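Local coordinates for protein gamma-glutamyltranspeptidase (Streptomyces lincolnensis, PDB 6J3I) that probably cleaves gamma-glutamyl-type amide bonds or transfers the acyl group, as an LmbA-like member of the N-terminal nucleophile (Ntn) hydrolases, at residues G279-Q284 and Q505-Q510; R418-H423 and T481-S486. The protein carries 1 engineered substitution. All coordinates share one frame; numbering follows the deposited sequence.

Contact 1: G279-Q284 and Q505-Q510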
ATOM      1  N   GLY A 279       7.849   5.609   0.201  1.00 20.27           N
ATOM      2  CA  GLY A 279       8.959   4.681  -0.067  1.00 20.67           C
ATOM      3  C   GLY A 279      10.352   5.050   0.407  1.00 20.96           C
ATOM      4  O   GLY A 279      11.031   4.244   1.061  1.00 20.60           O
ATOM      5  N   PRO A 280      10.794   6.269   0.078  1.00 21.19           N
ATOM      6  CA  PRO A 280      12.077   6.723   0.551  1.00 21.60           C
ATOM      7  C   PRO A 280      12.279   6.836   2.067  1.00 22.27           C
ATOM      8  O   PRO A 280      13.435   6.945   2.467  1.00 23.56           O
ATOM      9  CB  PRO A 280      12.221   8.077  -0.128  1.00 21.81           C
ATOM     10  CG  PRO A 280      11.540   7.876  -1.432  1.00 21.59           C
ATOM     11  CD  PRO A 280      10.330   7.070  -1.066  1.00 21.27           C
ATOM     12  N   VAL A 281      11.229   6.815   2.904  1.00 22.65           N
ATOM     13  CA  VAL A 281      11.466   6.774   4.387  1.00 23.15           C
ATOM     14  C   VAL A 281      12.210   5.531   4.836  1.00 22.90           C
ATOM     15  O   VAL A 281      12.980   5.591   5.785  1.00 23.34           O
ATOM     16  CB  VAL A 281      10.244   6.864   5.363  1.00 23.89           C
ATOM     17  CG1 VAL A 281      10.266   8.178   6.130  1.00 24.23           C
ATOM     18  CG2 VAL A 281       8.904   6.613   4.725  1.00 24.27           C
ATOM     19  N   LEU A 282      11.946   4.401   4.196  1.00 22.53           N
ATOM     20  CA  LEU A 282      12.702   3.192   4.491  1.00 22.53           C
ATOM     21  C   LEU A 282      14.190   3.470   4.267  1.00 22.29           C
ATOM     22  O   LEU A 282      15.020   3.245   5.156  1.00 21.60           O
ATOM     23  CB  LEU A 282      12.237   2.034   3.617  1.00 22.66           C
ATOM     24  CG  LEU A 282      12.637   0.653   4.143  1.00 23.40           C
ATOM     25  CD1 LEU A 282      11.631  -0.409   3.699  1.00 23.78           C
ATOM     26  CD2 LEU A 282      14.048   0.262   3.716  1.00 23.32           C
ATOM     27  N   LEU A 283      14.488   3.981   3.076  1.00 21.94           N
ATOM     28  CA  LEU A 283      15.832   4.379   2.665  1.00 21.72           C
ATOM     29  C   LEU A 283      16.490   5.330   3.670  1.00 21.70           C
ATOM     30  O   LEU A 283      17.623   5.100   4.105  1.00 21.63           O
ATOM     31  CB  LEU A 283      15.776   4.995   1.247  1.00 21.79           C
ATOM     32  CG  LEU A 283      15.788   4.027   0.047  1.00 21.84           C
ATOM     33  CD1 LEU A 283      15.192   2.659   0.347  1.00 22.26           C
ATOM     34  CD2 LEU A 283      15.128   4.607  -1.191  1.00 22.14           C
ATOM     35  N   GLN A 284      15.770   6.372   4.066  1.00 21.93           N
ATOM     36  CA  GLN A 284      16.300   7.333   5.049  1.00 22.60           C
ATOM     37  C   GLN A 284      16.661   6.714   6.404  1.00 23.34           C
ATOM     38  O   GLN A 284      17.585   7.176   7.080  1.00 23.16           O
ATOM     39  CB  GLN A 284      15.327   8.495   5.254  1.00 22.33           C
ATOM     40  CG  GLN A 284      15.354   9.517   4.124  1.00 21.84           C
ATOM     41  CD  GLN A 284      14.725  10.838   4.512  1.00 21.81           C
ATOM     42  OE1 GLN A 284      13.762  11.271   3.895  1.00 22.44           O
ATOM     43  NE2 GLN A 284      15.269  11.486   5.546  1.00 21.22           N
ATOM     44  N   GLN A 505       2.424   2.482   8.972  1.00 19.58           N
ATOM     45  CA  GLN A 505       3.275   1.386   9.443  1.00 19.75           C
ATOM     46  C   GLN A 505       4.053   0.656   8.344  1.00 19.34           C
ATOM     47  O   GLN A 505       4.990  -0.077   8.651  1.00 19.12           O
ATOM     48  CB  GLN A 505       2.449   0.372  10.228  1.00 20.35           C
ATOM     49  CG  GLN A 505       1.995   0.872  11.592  1.00 20.99           C
ATOM     50  CD  GLN A 505       0.689   1.644  11.543  1.00 21.58           C
ATOM     51  OE1 GLN A 505      -0.375   1.072  11.305  1.00 21.97           O
ATOM     52  NE2 GLN A 505       0.763   2.947  11.794  1.00 22.51           N
ATOM     53  N   GLN A 506       3.692   0.869   7.079  1.00 19.03           N
ATOM     54  CA  GLN A 506       4.217   0.064   5.975  1.00 19.17           C
ATOM     55  C   GLN A 506       5.735   0.027   5.909  1.00 19.76           C
ATOM     56  O   GLN A 506       6.318  -1.059   5.934  1.00 19.56           O
ATOM     57  CB  GLN A 506       3.653   0.536   4.633  1.00 18.79           C
ATOM     58  CG  GLN A 506       2.250   0.032   4.370  1.00 18.23           C
ATOM     59  CD  GLN A 506       1.807   0.189   2.934  1.00 18.22           C
ATOM     60  OE1 GLN A 506       0.659   0.556   2.669  1.00 18.48           O
ATOM     61  NE2 GLN A 506       2.693  -0.123   1.997  1.00 17.77           N
ATOM     62  N   ASP A 507       6.364   1.202   5.843  1.00 19.86           N
ATOM     63  CA  ASP A 507       7.834   1.285   5.823  1.00 20.21           C
ATOM     64  C   ASP A 507       8.496   1.317   7.212  1.00 20.57           C
ATOM     65  O   ASP A 507       9.710   1.550   7.320  1.00 20.70           O
ATOM     66  CB  ASP A 507       8.311   2.459   4.952  1.00 20.14           C
ATOM     67  CG  ASP A 507       8.353   2.111   3.466  1.00 19.77           C
ATOM     68  OD1 ASP A 507       8.694   0.968   3.105  1.00 19.48           O
ATOM     69  OD2 ASP A 507       8.050   2.996   2.646  1.00 19.63           O
ATOM     70  N   GLN A 508       7.711   1.076   8.259  1.00 20.38           N
ATOM     71  CA  GLN A 508       8.252   0.770   9.579  1.00 20.60           C
ATOM     72  C   GLN A 508       8.423  -0.744   9.704  1.00 20.70           C
ATOM     73  O   GLN A 508       9.539  -1.242   9.920  1.00 20.78           O
ATOM     74  CB  GLN A 508       7.343   1.301  10.695  1.00 20.55           C
ATOM     75  CG  GLN A 508       6.975   2.771  10.555  1.00 20.38           C
ATOM     76  CD  GLN A 508       6.294   3.313  11.798  1.00 20.33           C
ATOM     77  OE1 GLN A 508       6.761   3.089  12.924  1.00 19.99           O
ATOM     78  NE2 GLN A 508       5.181   4.026  11.608  1.00 19.68           N
ATOM     79  N   TRP A 509       7.317  -1.470   9.550  1.00 20.57           N
ATOM     80  CA  TRP A 509       7.345  -2.933   9.581  1.00 20.60           C
ATOM     81  C   TRP A 509       8.328  -3.520   8.568  1.00 20.77           C
ATOM     82  O   TRP A 509       9.034  -4.470   8.884  1.00 20.56           O
ATOM     83  CB  TRP A 509       5.957  -3.519   9.333  1.00 20.40           C
ATOM     84  CG  TRP A 509       4.993  -3.246  10.412  1.00 20.55           C
ATOM     85  CD1 TRP A 509       5.264  -3.112  11.745  1.00 20.53           C
ATOM     86  CD2 TRP A 509       3.578  -3.094  10.275  1.00 20.55           C
ATOM     87  NE1 TRP A 509       4.108  -2.863  12.442  1.00 20.31           N
ATOM     88  CE2 TRP A 509       3.055  -2.856  11.566  1.00 20.33           C
ATOM     89  CE3 TRP A 509       2.698  -3.125   9.184  1.00 20.62           C
ATOM     90  CZ2 TRP A 509       1.690  -2.652  11.797  1.00 20.40           C
ATOM     91  CZ3 TRP A 509       1.329  -2.930   9.421  1.00 20.45           C
ATOM     92  CH2 TRP A 509       0.846  -2.695  10.716  1.00 20.40           C
ATOM     93  N   GLN A 510       8.380  -2.954   7.365  1.00 20.96           N
ATOM     94  CA  GLN A 510       9.301  -3.457   6.340  1.00 21.76           C
ATOM     95  C   GLN A 510      10.764  -3.244   6.665  1.00 22.07           C
ATOM     96  O   GLN A 510      11.602  -4.073   6.286  1.00 21.88           O
ATOM     97  CB  GLN A 510       9.021  -2.846   4.982  1.00 21.77           C
ATOM     98  CG  GLN A 510       7.842  -3.479   4.317  1.00 21.59           C
ATOM     99  CD  GLN A 510       7.594  -2.885   2.974  1.00 22.06           C
ATOM    100  OE1 GLN A 510       6.775  -1.972   2.820  1.00 22.62           O
ATOM    101  NE2 GLN A 510       8.317  -3.383   1.980  1.00 22.22           N
TER
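The carboxylate of Asp507 is gripped from outside while it rests against Leu282 and Gly279: OD1 forms a salt bridge to Lys272 and OD2 a hydrogen bond to Thr484. No hydrogen bond joins the two segments directly. Leu282 crosses the acid at about a right angle, its CB 3.7 Å and its CD1 3.3 Å from Asp507 OD1, so an apolar branch lies against the carboxylate. Turning CG anti to the backbone N (chi1 -161°) lets the same CD1 reach Gln510 CB at 3.8 Å. Just ahead of Val281 and Leu282, Gly279 CA comes to 3.3 Å from Asp507 OD2. Glycine suits this place because a CB would run into the ring of Pro280. An alanine instead of Asp507 would probably leave Lys272 without its negative partner in a buried setting and open a gap beside Leu282. Gln285 NE2 adds a polar tie, binding both Val281 O and Asp507 O. This is helix-to-helix packing within the Ntn-hydrolase fold: the axes approach to 9.0 Å and cross at -44°, Leu282 also packs on Val270 and Lys272 of strand 268-272, and Val281 touches Met313 and Arg316 of helix 299-319.

Contact 2: R418-H423 and T481-S486; sequences RGDACH and TTLTPS. Engineered in segment 418-423: Ala421 (natural residue Thr).
Asp420 and Thr482 join two loops of the Ntn-hydrolase fold, one leading into strand 424-428 and the other into strand 486-490; the touching parts run almost parallel, 6° apart. The two side chains cross obliquely. Thr482 OG1 donates to Asp420 OD2 over 2.7 Å, arriving from above the carboxylate plane, 36° out of it. With chi1 at 55°, the threonine hydroxyl lies between its own backbone N and carbonyl carbon, where it can meet the acid. The other oxygen, OD1, is held by Ser439 OG and by a salt bridge to Arg459, so both oxygens of the buried carboxylate have partners. Leu483 brings CD2 almost equally near to the two oxygens, 3.6 Å from Asp420 OD2 and 3.7 Å from Asp420 OD1. A leucine suits this buried place, where it also packs on Ser439 and Pro62. The same methyl lies 3.7 Å from CB of the engineered Ala421. The natural residue there is threonine, which by its place in the family sequence is probably the nucleophile freed when the chain is cleaved after Asp420; here the peptide bond between them is intact. Farther along, His423 and Pro485 cross at about a right angle. The compact proline ring presents its CB to the imidazole edge, in the ring plane, 3.9 Å from His423 NE2.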
ATOM      1  N   ARG A 418      -8.188   3.905   8.908  1.00 45.54           N
ATOM      2  CA  ARG A 418      -6.733   3.854   8.982  1.00 45.86           C
ATOM      3  C   ARG A 418      -6.228   2.667   8.155  1.00 46.01           C
ATOM      4  O   ARG A 418      -5.303   2.820   7.356  1.00 45.93           O
ATOM      5  CB  ARG A 418      -6.285   3.726  10.438  1.00 45.97           C
ATOM      6  N   GLY A 419      -6.841   1.493   8.371  1.00 46.53           N
ATOM      7  CA  GLY A 419      -6.547   0.241   7.625  1.00 43.55           C
ATOM      8  C   GLY A 419      -6.416   0.479   6.136  1.00 41.11           C
ATOM      9  O   GLY A 419      -7.274   1.152   5.533  1.00 43.41           O
ATOM     10  N   ASP A 420      -5.347  -0.049   5.545  1.00 35.27           N
ATOM     11  CA  ASP A 420      -4.933   0.395   4.216  1.00 31.24           C
ATOM     12  C   ASP A 420      -4.211  -0.691   3.461  1.00 29.23           C
ATOM     13  O   ASP A 420      -3.157  -1.147   3.890  1.00 29.15           O
ATOM     14  CB  ASP A 420      -4.030   1.625   4.364  1.00 30.09           C
ATOM     15  CG  ASP A 420      -3.352   2.048   3.061  1.00 28.80           C
ATOM     16  OD1 ASP A 420      -4.024   2.134   2.022  1.00 28.21           O
ATOM     17  OD2 ASP A 420      -2.146   2.343   3.090  1.00 27.95           O
ATOM     18  N   ALA A 421      -4.800  -1.098   2.342  1.00 26.74           N
ATOM     19  CA  ALA A 421      -4.095  -1.843   1.282  1.00 25.21           C
ATOM     20  C   ALA A 421      -3.981  -3.360   1.428  1.00 23.82           C
ATOM     21  O   ALA A 421      -4.256  -3.968   2.473  1.00 23.24           O
ATOM     22  CB  ALA A 421      -2.696  -1.255   1.026  1.00 24.85           C
ATOM     23  N   CYS A 422      -3.561  -3.933   0.306  1.00 22.16           N
ATOM     24  CA  CYS A 422      -3.120  -5.301   0.190  1.00 21.03           C
ATOM     25  C   CYS A 422      -1.673  -5.318  -0.257  1.00 20.70           C
ATOM     26  O   CYS A 422      -1.074  -4.274  -0.553  1.00 20.78           O
ATOM     27  CB  CYS A 422      -3.976  -6.017  -0.853  1.00 20.58           C
ATOM     28  SG  CYS A 422      -5.732  -6.022  -0.460  1.00 19.21           S
ATOM     29  N   HIS A 423      -1.115  -6.521  -0.298  1.00 20.32           N
ATOM     30  CA  HIS A 423       0.181  -6.743  -0.910  1.00 20.17           C
ATOM     31  C   HIS A 423       0.252  -8.071  -1.666  1.00 20.51           C
ATOM     32  O   HIS A 423      -0.488  -9.010  -1.383  1.00 20.20           O
ATOM     33  CB  HIS A 423       1.327  -6.643   0.100  1.00 19.71           C
ATOM     34  CG  HIS A 423       2.644  -6.409  -0.559  1.00 19.37           C
ATOM     35  ND1 HIS A 423       3.538  -7.420  -0.834  1.00 19.24           N
ATOM     36  CD2 HIS A 423       3.161  -5.292  -1.110  1.00 19.44           C
ATOM     37  CE1 HIS A 423       4.570  -6.916  -1.485  1.00 19.43           C
ATOM     38  NE2 HIS A 423       4.368  -5.628  -1.664  1.00 19.61           N
ATOM     39  N   THR A 481       1.530   9.182  -1.022  1.00 20.97           N
ATOM     40  CA  THR A 481       0.819   7.955  -0.748  1.00 19.81           C
ATOM     41  C   THR A 481       1.618   7.051   0.175  1.00 18.75           C
ATOM     42  O   THR A 481       2.838   6.979   0.084  1.00 18.47           O
ATOM     43  CB  THR A 481       0.438   7.237  -2.063  1.00 19.52           C
ATOM     44  OG1 THR A 481      -0.380   6.110  -1.762  1.00 19.31           O
ATOM     45  CG2 THR A 481       1.657   6.782  -2.875  1.00 19.43           C
ATOM     46  N   THR A 482       0.902   6.360   1.058  1.00 18.01           N
ATOM     47  CA  THR A 482       1.489   5.377   1.963  1.00 17.25           C
ATOM     48  C   THR A 482       1.909   4.075   1.276  1.00 17.08           C
ATOM     49  O   THR A 482       2.612   3.274   1.877  1.00 16.71           O
ATOM     50  CB  THR A 482       0.494   4.978   3.064  1.00 17.16           C
ATOM     51  OG1 THR A 482      -0.723   4.505   2.467  1.00 16.84           O
ATOM     52  CG2 THR A 482       0.208   6.153   3.970  1.00 17.02           C
ATOM     53  N   LEU A 483       1.471   3.863   0.035  1.00 16.91           N
ATOM     54  CA  LEU A 483       1.678   2.590  -0.661  1.00 16.59           C
ATOM     55  C   LEU A 483       3.121   2.444  -1.102  1.00 16.56           C
ATOM     56  O   LEU A 483       3.624   3.257  -1.861  1.00 16.76           O
ATOM     57  CB  LEU A 483       0.740   2.480  -1.866  1.00 16.46           C
ATOM     58  CG  LEU A 483      -0.748   2.711  -1.556  1.00 16.52           C
ATOM     59  CD1 LEU A 483      -1.595   2.462  -2.793  1.00 16.38           C
ATOM     60  CD2 LEU A 483      -1.226   1.869  -0.381  1.00 16.56           C
ATOM     61  N   THR A 484       3.771   1.378  -0.652  1.00 16.58           N
ATOM     62  CA  THR A 484       5.213   1.310  -0.703  1.00 16.43           C
ATOM     63  C   THR A 484       5.782  -0.129  -0.746  1.00 16.86           C
ATOM     64  O   THR A 484       6.232  -0.681   0.274  1.00 16.89           O
ATOM     65  CB  THR A 484       5.816   2.151   0.441  1.00 15.92           C
ATOM     66  OG1 THR A 484       7.239   2.117   0.338  1.00 16.06           O
ATOM     67  CG2 THR A 484       5.370   1.659   1.824  1.00 15.73           C
ATOM     68  N   PRO A 485       5.793  -0.739  -1.948  1.00 17.13           N
ATOM     69  CA  PRO A 485       6.448  -2.043  -2.092  1.00 17.41           C
ATOM     70  C   PRO A 485       7.972  -1.923  -2.105  1.00 17.92           C
ATOM     71  O   PRO A 485       8.512  -0.812  -2.138  1.00 17.96           O
ATOM     72  CB  PRO A 485       5.930  -2.547  -3.437  1.00 17.29           C
ATOM     73  CG  PRO A 485       5.639  -1.310  -4.212  1.00 17.25           C
ATOM     74  CD  PRO A 485       5.322  -0.214  -3.240  1.00 17.06           C
ATOM     75  N   SER A 486       8.640  -3.074  -2.104  1.00 18.60           N
ATOM     76  CA  SER A 486      10.093  -3.159  -1.970  1.00 19.25           C
ATOM     77  C   SER A 486      10.685  -4.277  -2.815  1.00 20.43           C
ATOM     78  O   SER A 486      10.089  -5.349  -2.943  1.00 20.26           O
ATOM     79  CB  SER A 486      10.479  -3.425  -0.513  1.00 19.27           C
ATOM     80  OG  SER A 486      10.036  -2.400   0.357  1.00 19.10           O
TER

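In the fold
The centres of contacts 1 and 2 lie about 11 Å apart, and the two meet at Asp507 OD2 and Thr484 OG1, 2.6 Å from each other in a probable hydrogen bond. The same lysine that pairs with Asp507, Lys272, ties them further, its NZ hydrogen-bonding to Thr484, Pro485 and Ser486 of contact 2. Gln506, on the same helix as Asp507, touches both Asp420 and Leu483. The centre of contact 2 lies about 1 Å from the centre of the chain, and the contact holds Ala421, at the probable nucleophile position. Segments 279-284 and 505-510 thus back the loop 481-486, which in turn faces that site.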